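PDB 6RIW: ORF10 from Moritella marina, which forms the ketosynthase-chain length factor didomain of a polyunsaturated fatty acid synthase, where it probably catalyses the condensation steps that lengthen the acyl chain. Local coordinates for residues 194-199 / 366-371; 313-318 / 446-451; 327-332 / 359-364; 469-474 / 746-751. All coordinates share one frame; numbering follows the deposited sequence.

Interaction 1. Residues 194-199 / 366-371; sequences AACASS and LGHLLT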
loop_
_atom_site.group_PDB
_atom_site.type_symbol
_atom_site.label_atom_id
_atom_site.label_comp_id
_atom_site.label_asym_id
_atom_site.label_seq_id
_atom_site.Cartn_x
_atom_site.Cartn_y
_atom_site.Cartn_z
ATOM N N ALA A 194 -4.800 -4.215 -2.454
ATOM C CA ALA A 194 -5.687 -5.357 -2.261
ATOM C C ALA A 194 -4.972 -6.637 -2.694
ATOM O O ALA A 194 -5.594 -7.547 -3.238
ATOM C CB ALA A 194 -6.992 -5.181 -3.043
ATOM N N ALA A 195 -3.653 -6.692 -2.485
ATOM C CA ALA A 195 -2.771 -7.807 -2.882
ATOM C C ALA A 195 -3.020 -8.107 -4.359
ATOM O O ALA A 195 -3.068 -7.161 -5.164
ATOM C CB ALA A 195 -2.957 -8.991 -1.930
ATOM N N CYS A 196 -3.213 -9.380 -4.746
ATOM C CA CYS A 196 -3.314 -9.794 -6.143
ATOM C C CYS A 196 -4.497 -9.163 -6.871
ATOM O O CYS A 196 -4.557 -9.213 -8.112
ATOM C CB CYS A 196 -3.405 -11.340 -6.210
ATOM S SG CYS A 196 -2.577 -12.228 -4.809
ATOM N N ALA A 197 -5.446 -8.581 -6.151
ATOM C CA ALA A 197 -6.623 -8.003 -6.783
ATOM C C ALA A 197 -6.518 -6.494 -6.978
ATOM O O ALA A 197 -7.482 -5.880 -7.455
ATOM C CB ALA A 197 -7.875 -8.325 -5.948
ATOM N N SER A 198 -5.378 -5.880 -6.624
ATOM C CA SER A 198 -5.289 -4.422 -6.600
ATOM C C SER A 198 -5.575 -3.784 -7.956
ATOM O O SER A 198 -6.126 -2.680 -7.999
ATOM C CB SER A 198 -3.912 -3.963 -6.115
ATOM O OG SER A 198 -3.583 -4.550 -4.875
ATOM N N SER A 199 -5.187 -4.429 -9.065
ATOM C CA SER A 199 -5.430 -3.825 -10.381
ATOM C C SER A 199 -6.920 -3.669 -10.658
ATOM O O SER A 199 -7.364 -2.637 -11.184
ATOM C CB SER A 199 -4.779 -4.658 -11.489
ATOM O OG SER A 199 -3.359 -4.690 -11.373
ATOM N N LEU A 366 3.453 -14.964 -18.022
ATOM C CA LEU A 366 4.179 -13.869 -17.386
ATOM C C LEU A 366 4.608 -14.133 -15.957
ATOM O O LEU A 366 5.459 -13.394 -15.445
ATOM C CB LEU A 366 3.323 -12.593 -17.359
ATOM C CG LEU A 366 2.775 -12.066 -18.664
ATOM C CD1 LEU A 366 1.981 -10.798 -18.410
ATOM C CD2 LEU A 366 3.927 -11.814 -19.590
ATOM N N GLY A 367 4.027 -15.125 -15.302
ATOM C CA GLY A 367 4.073 -15.214 -13.858
ATOM C C GLY A 367 2.974 -14.383 -13.218
ATOM O O GLY A 367 2.127 -13.773 -13.881
ATOM N N HIS A 368 2.992 -14.360 -11.888
ATOM C CA HIS A 368 1.993 -13.643 -11.090
ATOM C C HIS A 368 2.577 -12.277 -10.731
ATOM O O HIS A 368 3.479 -12.182 -9.895
ATOM C CB HIS A 368 1.634 -14.467 -9.851
ATOM C CG HIS A 368 0.648 -13.814 -8.924
ATOM N ND1 HIS A 368 0.089 -12.577 -9.169
ATOM C CD2 HIS A 368 0.083 -14.257 -7.774
ATOM C CE1 HIS A 368 -0.745 -12.268 -8.190
ATOM N NE2 HIS A 368 -0.773 -13.274 -7.334
ATOM N N LEU A 369 2.058 -11.227 -11.358
ATOM C CA LEU A 369 2.596 -9.877 -11.189
ATOM C C LEU A 369 2.121 -9.183 -9.901
ATOM O O LEU A 369 2.252 -7.952 -9.794
ATOM C CB LEU A 369 2.239 -9.025 -12.416
ATOM C CG LEU A 369 3.277 -8.950 -13.537
ATOM C CD1 LEU A 369 3.698 -10.338 -14.026
ATOM C CD2 LEU A 369 2.825 -8.056 -14.712
ATOM N N LEU A 370 1.550 -9.916 -8.946
ATOM C CA LEU A 370 1.248 -9.392 -7.608
ATOM C C LEU A 370 0.250 -8.246 -7.729
ATOM O O LEU A 370 -0.849 -8.454 -8.274
ATOM C CB LEU A 370 2.580 -9.044 -6.942
ATOM C CG LEU A 370 3.635 -10.163 -6.939
ATOM C CD1 LEU A 370 4.940 -9.718 -6.272
ATOM C CD2 LEU A 370 3.077 -11.412 -6.248
ATOM N N THR A 371 0.547 -7.043 -7.215
ATOM C CA THR A 371 -0.434 -5.958 -7.294
ATOM C C THR A 371 -0.783 -5.607 -8.731
ATOM O O THR A 371 -1.879 -5.098 -8.989
ATOM C CB THR A 371 0.089 -4.734 -6.546
ATOM O OG1 THR A 371 1.466 -4.532 -6.876
ATOM C CG2 THR A 371 -0.011 -4.998 -5.046
HETATM O O HOH W 1 -4.010 -7.158 -9.550
#
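Cys196 and His368 meet in a buried contact between the turn that leads into helix 198-211 and the irregular loop between helices 363-366 and 374-387. With CG anti to its backbone N (chi1 178°), His368 reaches across edge first. Its NE2 lies 3.3 Å from Cys196 SG, and Cys196 CB sits in the ring plane, 3.4 Å from CE1. Leu370 CD2 covers one face of the imidazole. This pairing, with His331 touching Cys196 as well, is consistent with the Cys-His-His active site of ketosynthases. Further along, Ser199 OG donates to Thr371 O at 2.8 Å, in the carbonyl plane on a lone pair. A water gives hydrogens to Cys196 O and to that same Thr371 O and accepts from Ser199 N, so it bridges the two segments beside the direct bond. Ser198 OG accepts from Ala194 N and donates to Ala195 O, bracing the turn, while Thr371 CG2 rests 3.6 Å from this OG. The hydroxyl of Thr371 is instead bonded to Val223 O. Strands 189-193 and 217-224 touch Thr371, and helix 374-387 packs on Ser199 through Met375 and Met378.

Interaction 2. Residues 313-318 / 446-451; sequences RAYADA and HLVLQQ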
loop_
_atom_site.group_PDB
_atom_site.type_symbol
_atom_site.label_atom_id
_atom_site.label_comp_id
_atom_site.label_asym_id
_atom_site.label_seq_id
_atom_site.Cartn_x
_atom_site.Cartn_y
_atom_site.Cartn_z
ATOM N N ARG A 313 -22.581 -10.328 -7.224
ATOM C CA ARG A 313 -22.615 -8.869 -7.162
ATOM C C ARG A 313 -22.213 -8.240 -8.485
ATOM O O ARG A 313 -22.742 -7.188 -8.844
ATOM C CB ARG A 313 -21.696 -8.364 -6.032
ATOM C CG ARG A 313 -22.185 -8.665 -4.634
ATOM C CD ARG A 313 -21.208 -8.098 -3.595
ATOM N NE ARG A 313 -21.702 -8.190 -2.227
ATOM C CZ ARG A 313 -20.926 -8.024 -1.157
ATOM N NH1 ARG A 313 -19.630 -7.757 -1.322
ATOM N NH2 ARG A 313 -21.431 -8.124 0.063
ATOM N N ALA A 314 -21.299 -8.872 -9.233
ATOM C CA ALA A 314 -20.797 -8.267 -10.462
ATOM C C ALA A 314 -21.831 -8.308 -11.579
ATOM O O ALA A 314 -22.016 -7.317 -12.299
ATOM C CB ALA A 314 -19.514 -8.972 -10.920
ATOM N N TYR A 315 -22.481 -9.457 -11.774
ATOM C CA TYR A 315 -23.448 -9.540 -12.869
ATOM C C TYR A 315 -24.721 -8.775 -12.542
ATOM O O TYR A 315 -25.347 -8.209 -13.443
ATOM C CB TYR A 315 -23.705 -11.013 -13.231
ATOM C CG TYR A 315 -22.476 -11.521 -13.935
ATOM C CD1 TYR A 315 -22.250 -11.208 -15.278
ATOM C CD2 TYR A 315 -21.478 -12.196 -13.236
ATOM C CE1 TYR A 315 -21.092 -11.598 -15.917
ATOM C CE2 TYR A 315 -20.311 -12.600 -13.870
ATOM C CZ TYR A 315 -20.121 -12.294 -15.206
ATOM O OH TYR A 315 -18.953 -12.679 -15.830
ATOM N N ALA A 316 -25.085 -8.697 -11.265
ATOM C CA ALA A 316 -26.134 -7.762 -10.866
ATOM C C ALA A 316 -25.737 -6.321 -11.173
ATOM O O ALA A 316 -26.542 -5.544 -11.703
ATOM C CB ALA A 316 -26.438 -7.926 -9.384
ATOM N N ASP A 317 -24.497 -5.940 -10.850
ATOM C CA ASP A 317 -24.077 -4.563 -11.109
ATOM C C ASP A 317 -24.052 -4.271 -12.599
ATOM O O ASP A 317 -24.418 -3.169 -13.025
ATOM C CB ASP A 317 -22.697 -4.287 -10.508
ATOM C CG ASP A 317 -22.212 -2.867 -10.796
ATOM O OD1 ASP A 317 -22.659 -1.924 -10.096
ATOM O OD2 ASP A 317 -21.389 -2.681 -11.725
ATOM N N ALA A 318 -23.596 -5.241 -13.405
ATOM C CA ALA A 318 -23.523 -5.059 -14.846
ATOM C C ALA A 318 -24.895 -5.144 -15.500
ATOM O O ALA A 318 -25.049 -4.709 -16.647
ATOM C CB ALA A 318 -22.593 -6.115 -15.470
ATOM N N HIS A 446 -14.354 -8.937 -9.591
ATOM C CA HIS A 446 -14.731 -9.474 -10.892
ATOM C C HIS A 446 -15.267 -8.325 -11.730
ATOM O O HIS A 446 -16.089 -7.536 -11.251
ATOM C CB HIS A 446 -15.785 -10.576 -10.731
ATOM C CG HIS A 446 -16.113 -11.293 -12.008
ATOM N ND1 HIS A 446 -15.301 -12.278 -12.540
ATOM C CD2 HIS A 446 -17.176 -11.183 -12.847
ATOM C CE1 HIS A 446 -15.852 -12.741 -13.654
ATOM N NE2 HIS A 446 -16.992 -12.098 -13.858
ATOM N N LEU A 447 -14.766 -8.189 -12.954
ATOM C CA LEU A 447 -15.217 -7.148 -13.860
ATOM C C LEU A 447 -15.872 -7.799 -15.068
ATOM O O LEU A 447 -15.398 -8.834 -15.548
ATOM C CB LEU A 447 -14.062 -6.258 -14.314
ATOM C CG LEU A 447 -13.382 -5.435 -13.222
ATOM C CD1 LEU A 447 -12.194 -4.683 -13.809
ATOM C CD2 LEU A 447 -14.395 -4.481 -12.576
ATOM N N VAL A 448 -16.965 -7.204 -15.535
ATOM C CA VAL A 448 -17.696 -7.679 -16.708
ATOM C C VAL A 448 -17.411 -6.716 -17.852
ATOM O O VAL A 448 -17.694 -5.513 -17.749
ATOM C CB VAL A 448 -19.203 -7.793 -16.427
ATOM C CG1 VAL A 448 -19.914 -8.429 -17.637
ATOM C CG2 VAL A 448 -19.424 -8.609 -15.176
ATOM N N LEU A 449 -16.812 -7.234 -18.928
ATOM C CA LEU A 449 -16.384 -6.430 -20.059
ATOM C C LEU A 449 -17.121 -6.862 -21.323
ATOM O O LEU A 449 -17.435 -8.043 -21.504
ATOM C CB LEU A 449 -14.881 -6.561 -20.301
ATOM C CG LEU A 449 -13.978 -6.557 -19.072
ATOM C CD1 LEU A 449 -12.538 -6.836 -19.511
ATOM C CD2 LEU A 449 -14.107 -5.192 -18.412
ATOM N N GLN A 450 -17.354 -5.901 -22.212
ATOM C CA GLN A 450 -17.996 -6.182 -23.487
ATOM C C GLN A 450 -17.233 -5.507 -24.614
ATOM O O GLN A 450 -16.493 -4.541 -24.407
ATOM C CB GLN A 450 -19.461 -5.727 -23.479
ATOM C CG GLN A 450 -20.340 -6.600 -22.594
ATOM C CD GLN A 450 -21.817 -6.205 -22.647
ATOM O OE1 GLN A 450 -22.162 -5.071 -22.991
ATOM N NE2 GLN A 450 -22.687 -7.145 -22.308
ATOM N N GLN A 451 -17.441 -6.020 -25.828
ATOM C CA GLN A 451 -16.773 -5.473 -26.995
ATOM C C GLN A 451 -17.100 -3.989 -27.139
ATOM O O GLN A 451 -18.147 -3.528 -26.664
ATOM C CB GLN A 451 -17.192 -6.243 -28.256
ATOM C CG GLN A 451 -18.680 -6.196 -28.547
ATOM C CD GLN A 451 -19.042 -7.030 -29.770
ATOM O OE1 GLN A 451 -19.675 -8.081 -29.651
ATOM N NE2 GLN A 451 -18.613 -6.577 -30.944
#
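Ala314 and Ala318, one helical turn apart, rest on strand 446-450 opposite His446 and Val448: the CA atoms of Ala314 and His446 are 6.2 Å apart, those of Ala318 and Val448 6.7 Å. The helix and strand segments run in broadly the same direction, their axes 38° apart and 8.1 Å from each other at closest. Small methyl side chains make this close seat possible. Ala314 CB meets the edge of the His446 ring, 3.8 Å from CD2, and Ala318 CB lies 3.9 Å from Val448 CB.

Tyr315 carries the rest. Its ring extends toward the strand, and OH meets His446 NE2 at 2.8 Å in the imidazole plane, in a nearly straight hydrogen bond (170°) whose proton could sit on either partner. His446 CG is anti to its backbone N (chi1 -173°), which carries the imidazole to the tyrosine hydroxyl. The other ring nitrogen, ND1, is bonded to Ser436 OG, so both nitrogens have a partner; Tyr311 also packs edge-to-face with the ring. This is a layer of the thiolase fold: helix 304-318 covers one face of the sheet, while on the other Leu447 meets helices 198-211 and 374-387 and Leu449 meets helix 374-387.

Val448 touches both alanines and the tyrosine. Its CG2 points over one Tyr315 face in a CH-pi contact, offset toward the rim and 3.5 Å from CE1. At the helix end, Ala318 O accepts from Lys286 NZ. Lys286 belongs with Met1 to the magnesium site, and the ion is about 6 Å from the Ala318 side chain.

Interaction 3. Residues 327-332 / 359-364; sequences YIECHA and LGSVKS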
loop_
_atom_site.group_PDB
_atom_site.type_symbol
_atom_site.label_atom_id
_atom_site.label_comp_id
_atom_site.label_asym_id
_atom_site.label_seq_id
_atom_site.Cartn_x
_atom_site.Cartn_y
_atom_site.Cartn_z
ATOM N N TYR A 327 -16.079 -15.874 -22.123
ATOM C CA TYR A 327 -14.695 -16.135 -21.767
ATOM C C TYR A 327 -14.445 -15.478 -20.419
ATOM O O TYR A 327 -14.962 -14.390 -20.168
ATOM C CB TYR A 327 -13.715 -15.572 -22.811
ATOM C CG TYR A 327 -12.270 -15.669 -22.374
ATOM C CD1 TYR A 327 -11.591 -16.879 -22.429
ATOM C CD2 TYR A 327 -11.587 -14.555 -21.888
ATOM C CE1 TYR A 327 -10.276 -16.982 -22.017
ATOM C CE2 TYR A 327 -10.270 -14.650 -21.484
ATOM C CZ TYR A 327 -9.616 -15.862 -21.549
ATOM O OH TYR A 327 -8.298 -15.966 -21.133
ATOM N N ILE A 328 -13.662 -16.131 -19.567
ATOM C CA ILE A 328 -13.258 -15.547 -18.289
ATOM C C ILE A 328 -11.742 -15.623 -18.175
ATOM O O ILE A 328 -11.155 -16.709 -18.282
ATOM C CB ILE A 328 -13.903 -16.252 -17.094
ATOM C CG1 ILE A 328 -15.421 -16.106 -17.146
ATOM C CG2 ILE A 328 -13.349 -15.693 -15.781
ATOM C CD1 ILE A 328 -16.110 -17.029 -16.211
ATOM N N GLU A 329 -11.110 -14.480 -17.942
ATOM C CA GLU A 329 -9.690 -14.463 -17.629
ATOM C C GLU A 329 -9.581 -14.707 -16.132
ATOM O O GLU A 329 -10.031 -13.883 -15.321
ATOM C CB GLU A 329 -9.057 -13.143 -18.068
ATOM C CG GLU A 329 -7.616 -12.927 -17.567
ATOM C CD GLU A 329 -6.583 -13.878 -18.184
ATOM O OE1 GLU A 329 -6.834 -14.485 -19.262
ATOM O OE2 GLU A 329 -5.499 -14.001 -17.573
ATOM N N CYS A 330 -9.058 -15.873 -15.765
ATOM C CA CYS A 330 -9.119 -16.338 -14.388
ATOM C C CYS A 330 -7.944 -15.839 -13.572
ATOM O O CYS A 330 -6.912 -15.412 -14.103
ATOM C CB CYS A 330 -9.144 -17.863 -14.329
ATOM S SG CYS A 330 -10.617 -18.532 -15.113
ATOM N N HIS A 331 -8.108 -15.936 -12.254
ATOM C CA HIS A 331 -7.022 -15.597 -11.343
ATOM C C HIS A 331 -5.907 -16.643 -11.391
ATOM O O HIS A 331 -4.727 -16.292 -11.243
ATOM C CB HIS A 331 -7.588 -15.453 -9.934
ATOM C CG HIS A 331 -6.540 -15.347 -8.873
ATOM N ND1 HIS A 331 -5.751 -14.228 -8.725
ATOM C CD2 HIS A 331 -6.147 -16.220 -7.916
ATOM C CE1 HIS A 331 -4.913 -14.415 -7.719
ATOM N NE2 HIS A 331 -5.133 -15.616 -7.212
ATOM N N ALA A 332 -6.269 -17.915 -11.638
ATOM C CA ALA A 332 -5.395 -19.094 -11.700
ATOM C C ALA A 332 -3.894 -18.826 -11.713
ATOM O O ALA A 332 -3.321 -18.523 -12.764
ATOM C CB ALA A 332 -5.731 -19.920 -12.942
ATOM N N LEU A 359 -12.013 -20.452 -20.598
ATOM C CA LEU A 359 -11.231 -20.014 -19.446
ATOM C C LEU A 359 -9.763 -19.896 -19.824
ATOM O O LEU A 359 -9.262 -20.646 -20.666
ATOM C CB LEU A 359 -11.360 -20.983 -18.272
ATOM C CG LEU A 359 -12.724 -21.502 -17.833
ATOM C CD1 LEU A 359 -12.510 -22.645 -16.838
ATOM C CD2 LEU A 359 -13.552 -20.388 -17.205
ATOM N N GLY A 360 -9.056 -18.963 -19.177
ATOM C CA GLY A 360 -7.659 -18.771 -19.526
ATOM C C GLY A 360 -6.934 -18.012 -18.434
ATOM O O GLY A 360 -7.561 -17.424 -17.549
ATOM N N SER A 361 -5.597 -18.034 -18.512
ATOM C CA SER A 361 -4.753 -17.322 -17.546
ATOM C C SER A 361 -3.448 -16.856 -18.173
ATOM O O SER A 361 -2.601 -17.676 -18.543
ATOM C CB SER A 361 -4.437 -18.194 -16.338
ATOM O OG SER A 361 -3.720 -17.419 -15.386
ATOM N N VAL A 362 -3.270 -15.535 -18.242
ATOM C CA VAL A 362 -2.019 -14.936 -18.691
ATOM C C VAL A 362 -0.905 -15.071 -17.658
ATOM O O VAL A 362 0.254 -14.748 -17.949
ATOM C CB VAL A 362 -2.280 -13.452 -19.037
ATOM C CG1 VAL A 362 -2.430 -12.625 -17.756
ATOM C CG2 VAL A 362 -1.176 -12.876 -19.926
ATOM N N LYS A 363 -1.211 -15.542 -16.446
ATOM C CA LYS A 363 -0.127 -15.859 -15.526
ATOM C C LYS A 363 0.764 -16.970 -16.071
ATOM O O LYS A 363 1.942 -17.065 -15.687
ATOM C CB LYS A 363 -0.703 -16.227 -14.152
ATOM C CG LYS A 363 -1.468 -15.048 -13.507
ATOM C CD LYS A 363 -1.749 -15.300 -12.049
ATOM C CE LYS A 363 -2.374 -14.077 -11.355
ATOM N NZ LYS A 363 -3.696 -13.734 -11.915
ATOM N N SER A 364 0.234 -17.793 -16.978
ATOM C CA SER A 364 1.053 -18.837 -17.592
ATOM C C SER A 364 2.216 -18.234 -18.370
ATOM O O SER A 364 3.338 -18.758 -18.319
ATOM C CB SER A 364 0.189 -19.729 -18.501
ATOM O OG SER A 364 -0.355 -19.022 -19.616
HETATM O O HOH W 2 -4.612 -12.040 -9.677
#
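Ile328 and Leu359, with Glu329 and Gly360, pair in parallel register as the two strands of the beta-alpha-beta unit 327-329, 336-350, 358-360. Of the backbone bonds, Gly360 N gives to Ile328 O and Cys330 N to Gly360 O, the latter 2.8 Å long. Side chains extend the bonding past the strands. Glu329, bent at chi2 (68°), brings OE2 back to Val362 N at 2.8 Å and 173°, on its syn lone pair; OE1 takes the Tyr327 hydroxyl and a salt bridge from Lys380. Ser361 OG donates to Ala332 O, in the carbonyl plane, and weakly caps Lys363 N. Lys363 NZ crosses to His331 O at 2.8 Å and shares a water with His331 ND1.

Apolar contact is slighter: Leu359 CD2 lies 4.2 Å from Ile328 CB and 4.1 Å from Cys330 SG, on the face covered by helix 336-350. On the other face Tyr327 OH sits 3.3 Å from Gly360 CA, where glycine offers no side chain to obstruct it.

Both Glu329 oxygens thus have donors despite burial, and bonds from Lys363 NZ and Ser361 OG to the carbonyls of His331 and Ala332 hold the loop carrying His331 against residues 361-363.

Interaction 4. Residues 469-474 / 746-751; sequences LAIIGM and AAIVVK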
loop_
_atom_site.group_PDB
_atom_site.type_symbol
_atom_site.label_atom_id
_atom_site.label_comp_id
_atom_site.label_asym_id
_atom_site.label_seq_id
_atom_site.Cartn_x
_atom_site.Cartn_y
_atom_site.Cartn_z
ATOM N N LEU A 469 -21.333 12.355 6.405
ATOM C CA LEU A 469 -21.024 11.105 7.080
ATOM C C LEU A 469 -21.172 11.315 8.573
ATOM O O LEU A 469 -20.660 12.297 9.107
ATOM C CB LEU A 469 -19.594 10.668 6.762
ATOM C CG LEU A 469 -19.308 10.233 5.330
ATOM C CD1 LEU A 469 -17.802 10.184 5.135
ATOM C CD2 LEU A 469 -19.922 8.866 5.093
ATOM N N ALA A 470 -21.825 10.383 9.254
ATOM C CA ALA A 470 -21.897 10.433 10.704
ATOM C C ALA A 470 -20.814 9.550 11.304
ATOM O O ALA A 470 -20.700 8.385 10.937
ATOM C CB ALA A 470 -23.276 9.972 11.188
ATOM N N ILE A 471 -20.033 10.090 12.238
ATOM C CA ILE A 471 -19.061 9.290 12.986
ATOM C C ILE A 471 -19.777 8.685 14.189
ATOM O O ILE A 471 -20.252 9.425 15.057
ATOM C CB ILE A 471 -17.865 10.145 13.448
ATOM C CG1 ILE A 471 -17.180 10.827 12.269
ATOM C CG2 ILE A 471 -16.890 9.287 14.273
ATOM C CD1 ILE A 471 -16.143 11.948 12.642
ATOM N N ILE A 472 -19.874 7.354 14.233
ATOM C CA ILE A 472 -20.649 6.661 15.261
ATOM C C ILE A 472 -19.804 5.736 16.123
ATOM O O ILE A 472 -20.325 5.156 17.087
ATOM C CB ILE A 472 -21.822 5.872 14.640
ATOM C CG1 ILE A 472 -21.291 4.784 13.687
ATOM C CG2 ILE A 472 -22.703 6.805 13.853
ATOM C CD1 ILE A 472 -22.381 3.879 13.137
ATOM N N GLY A 473 -18.518 5.586 15.845
ATOM C CA GLY A 473 -17.706 4.732 16.674
ATOM C C GLY A 473 -16.276 5.196 16.504
ATOM O O GLY A 473 -15.927 5.593 15.388
ATOM N N MET A 474 -15.486 5.228 17.581
ATOM C CA MET A 474 -14.099 5.696 17.525
ATOM C C MET A 474 -13.260 4.958 18.563
ATOM O O MET A 474 -13.753 4.584 19.637
ATOM C CB MET A 474 -13.962 7.211 17.783
ATOM C CG MET A 474 -14.837 8.132 16.930
ATOM S SD MET A 474 -14.330 9.863 16.921
ATOM C CE MET A 474 -14.565 10.337 18.622
ATOM N N ALA A 746 -5.513 4.691 15.094
ATOM C CA ALA A 746 -6.851 5.071 15.530
ATOM C C ALA A 746 -7.838 4.646 14.456
ATOM O O ALA A 746 -7.449 4.335 13.320
ATOM C CB ALA A 746 -6.934 6.590 15.813
ATOM N N ALA A 747 -9.126 4.621 14.822
ATOM C CA ALA A 747 -10.129 4.159 13.878
ATOM C C ALA A 747 -11.453 4.840 14.166
ATOM O O ALA A 747 -11.719 5.262 15.303
ATOM C CB ALA A 747 -10.308 2.622 13.920
ATOM N N ILE A 748 -12.260 4.990 13.107
ATOM C CA ILE A 748 -13.615 5.517 13.215
ATOM C C ILE A 748 -14.530 4.640 12.374
ATOM O O ILE A 748 -14.101 3.953 11.446
ATOM C CB ILE A 748 -13.737 6.995 12.757
ATOM C CG1 ILE A 748 -13.372 7.166 11.284
ATOM C CG2 ILE A 748 -12.941 7.918 13.675
ATOM C CD1 ILE A 748 -13.619 8.623 10.768
ATOM N N VAL A 749 -15.809 4.655 12.731
ATOM C CA VAL A 749 -16.861 4.011 11.958
ATOM C C VAL A 749 -17.753 5.120 11.441
ATOM O O VAL A 749 -18.165 5.988 12.217
ATOM C CB VAL A 749 -17.676 3.019 12.807
ATOM C CG1 VAL A 749 -18.845 2.475 11.985
ATOM C CG2 VAL A 749 -16.799 1.892 13.366
ATOM N N VAL A 750 -18.037 5.106 10.140
ATOM C CA VAL A 750 -18.895 6.108 9.533
ATOM C C VAL A 750 -20.063 5.416 8.829
ATOM O O VAL A 750 -19.939 4.316 8.281
ATOM C CB VAL A 750 -18.134 7.043 8.559
ATOM C CG1 VAL A 750 -17.111 7.905 9.316
ATOM C CG2 VAL A 750 -17.457 6.248 7.402
ATOM N N LYS A 751 -21.208 6.085 8.849
ATOM C CA LYS A 751 -22.394 5.709 8.091
ATOM C C LYS A 751 -22.984 6.977 7.504
ATOM O O LYS A 751 -22.737 8.073 8.024
ATOM C CB LYS A 751 -23.443 5.032 8.985
ATOM C CG LYS A 751 -23.208 3.545 9.286
ATOM C CD LYS A 751 -24.443 3.022 10.053
ATOM C CE LYS A 751 -24.453 1.530 10.271
ATOM N NZ LYS A 751 -25.693 1.162 11.036
#
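Ile471 and Val750 pair within an antiparallel ladder of the second ketosynthase-fold half of the chain, consistent with the chain length factor, joining strand 469-478 to strand 741-752. Ala470 and Lys751 form the hydrogen-bonded pair beside them: Ala470 N gives to Lys751 O at 2.8 Å, and Lys751 N returns to Ala470 O at 3.1 Å. A beta bulge follows. Ile472 N reaches Val749 O at 3.0 Å, yet Val749 N bonds to Gly473 O, so that two residues of one strand stand against Val749 alone; the psi of Ile472, -3°, marks the kink. Gly473 N has no partner here in the model, while Met474 N is held by Asp567. Beyond the bulge, Met474 and Ile748 form a non-hydrogen-bonded pair.

Ile472, with CG1 between the backbone N and the carbonyl carbon (chi1 62°), leans its CG1 on Val749 CG1 at 3.8 Å and lays CD1 against the aliphatic Lys751 CD, also at 3.8 Å. Ile471 touches both Ile748 CB and Val750 CG1. Ile748 CG2 meets Met474 CG at 3.8 Å, and Met474 and Ile748 both pack on helix 841-854. Strand 763-772 pairs with the other edge of strand 469-478. Strands 659-663, 576-581, 687-694, 741-752 and 469-478 follow one another by pairing, with helices packed on them, as in the N-terminal half of the thiolase fold.

Overall arrangement
Following the chain, 194-199 opens interaction 1 and 313-318 opens interaction 2. Interaction 3 then closes the shortest loop, 327-332 with 359-364, entirely within both of the others. Residues 366-371 close interaction 1 directly afterwards, and 446-451 close interaction 2, so these two cross. Interactions 1 and 3 touch, through Cys196 CB to His331 CE1 and His368 ND1 to Lys363 CE, setting the turn before helix 198-211 and the loop before helix 374-387 against the segments following strands 327-329 and 358-360. Interaction 2 packs helix 304-318 onto strand 443-450 of the same domain. Interaction 4 comes later, in the second ketosynthase-fold half, probably the chain length factor, its centre about 31 Å from those of interactions 1 and 2.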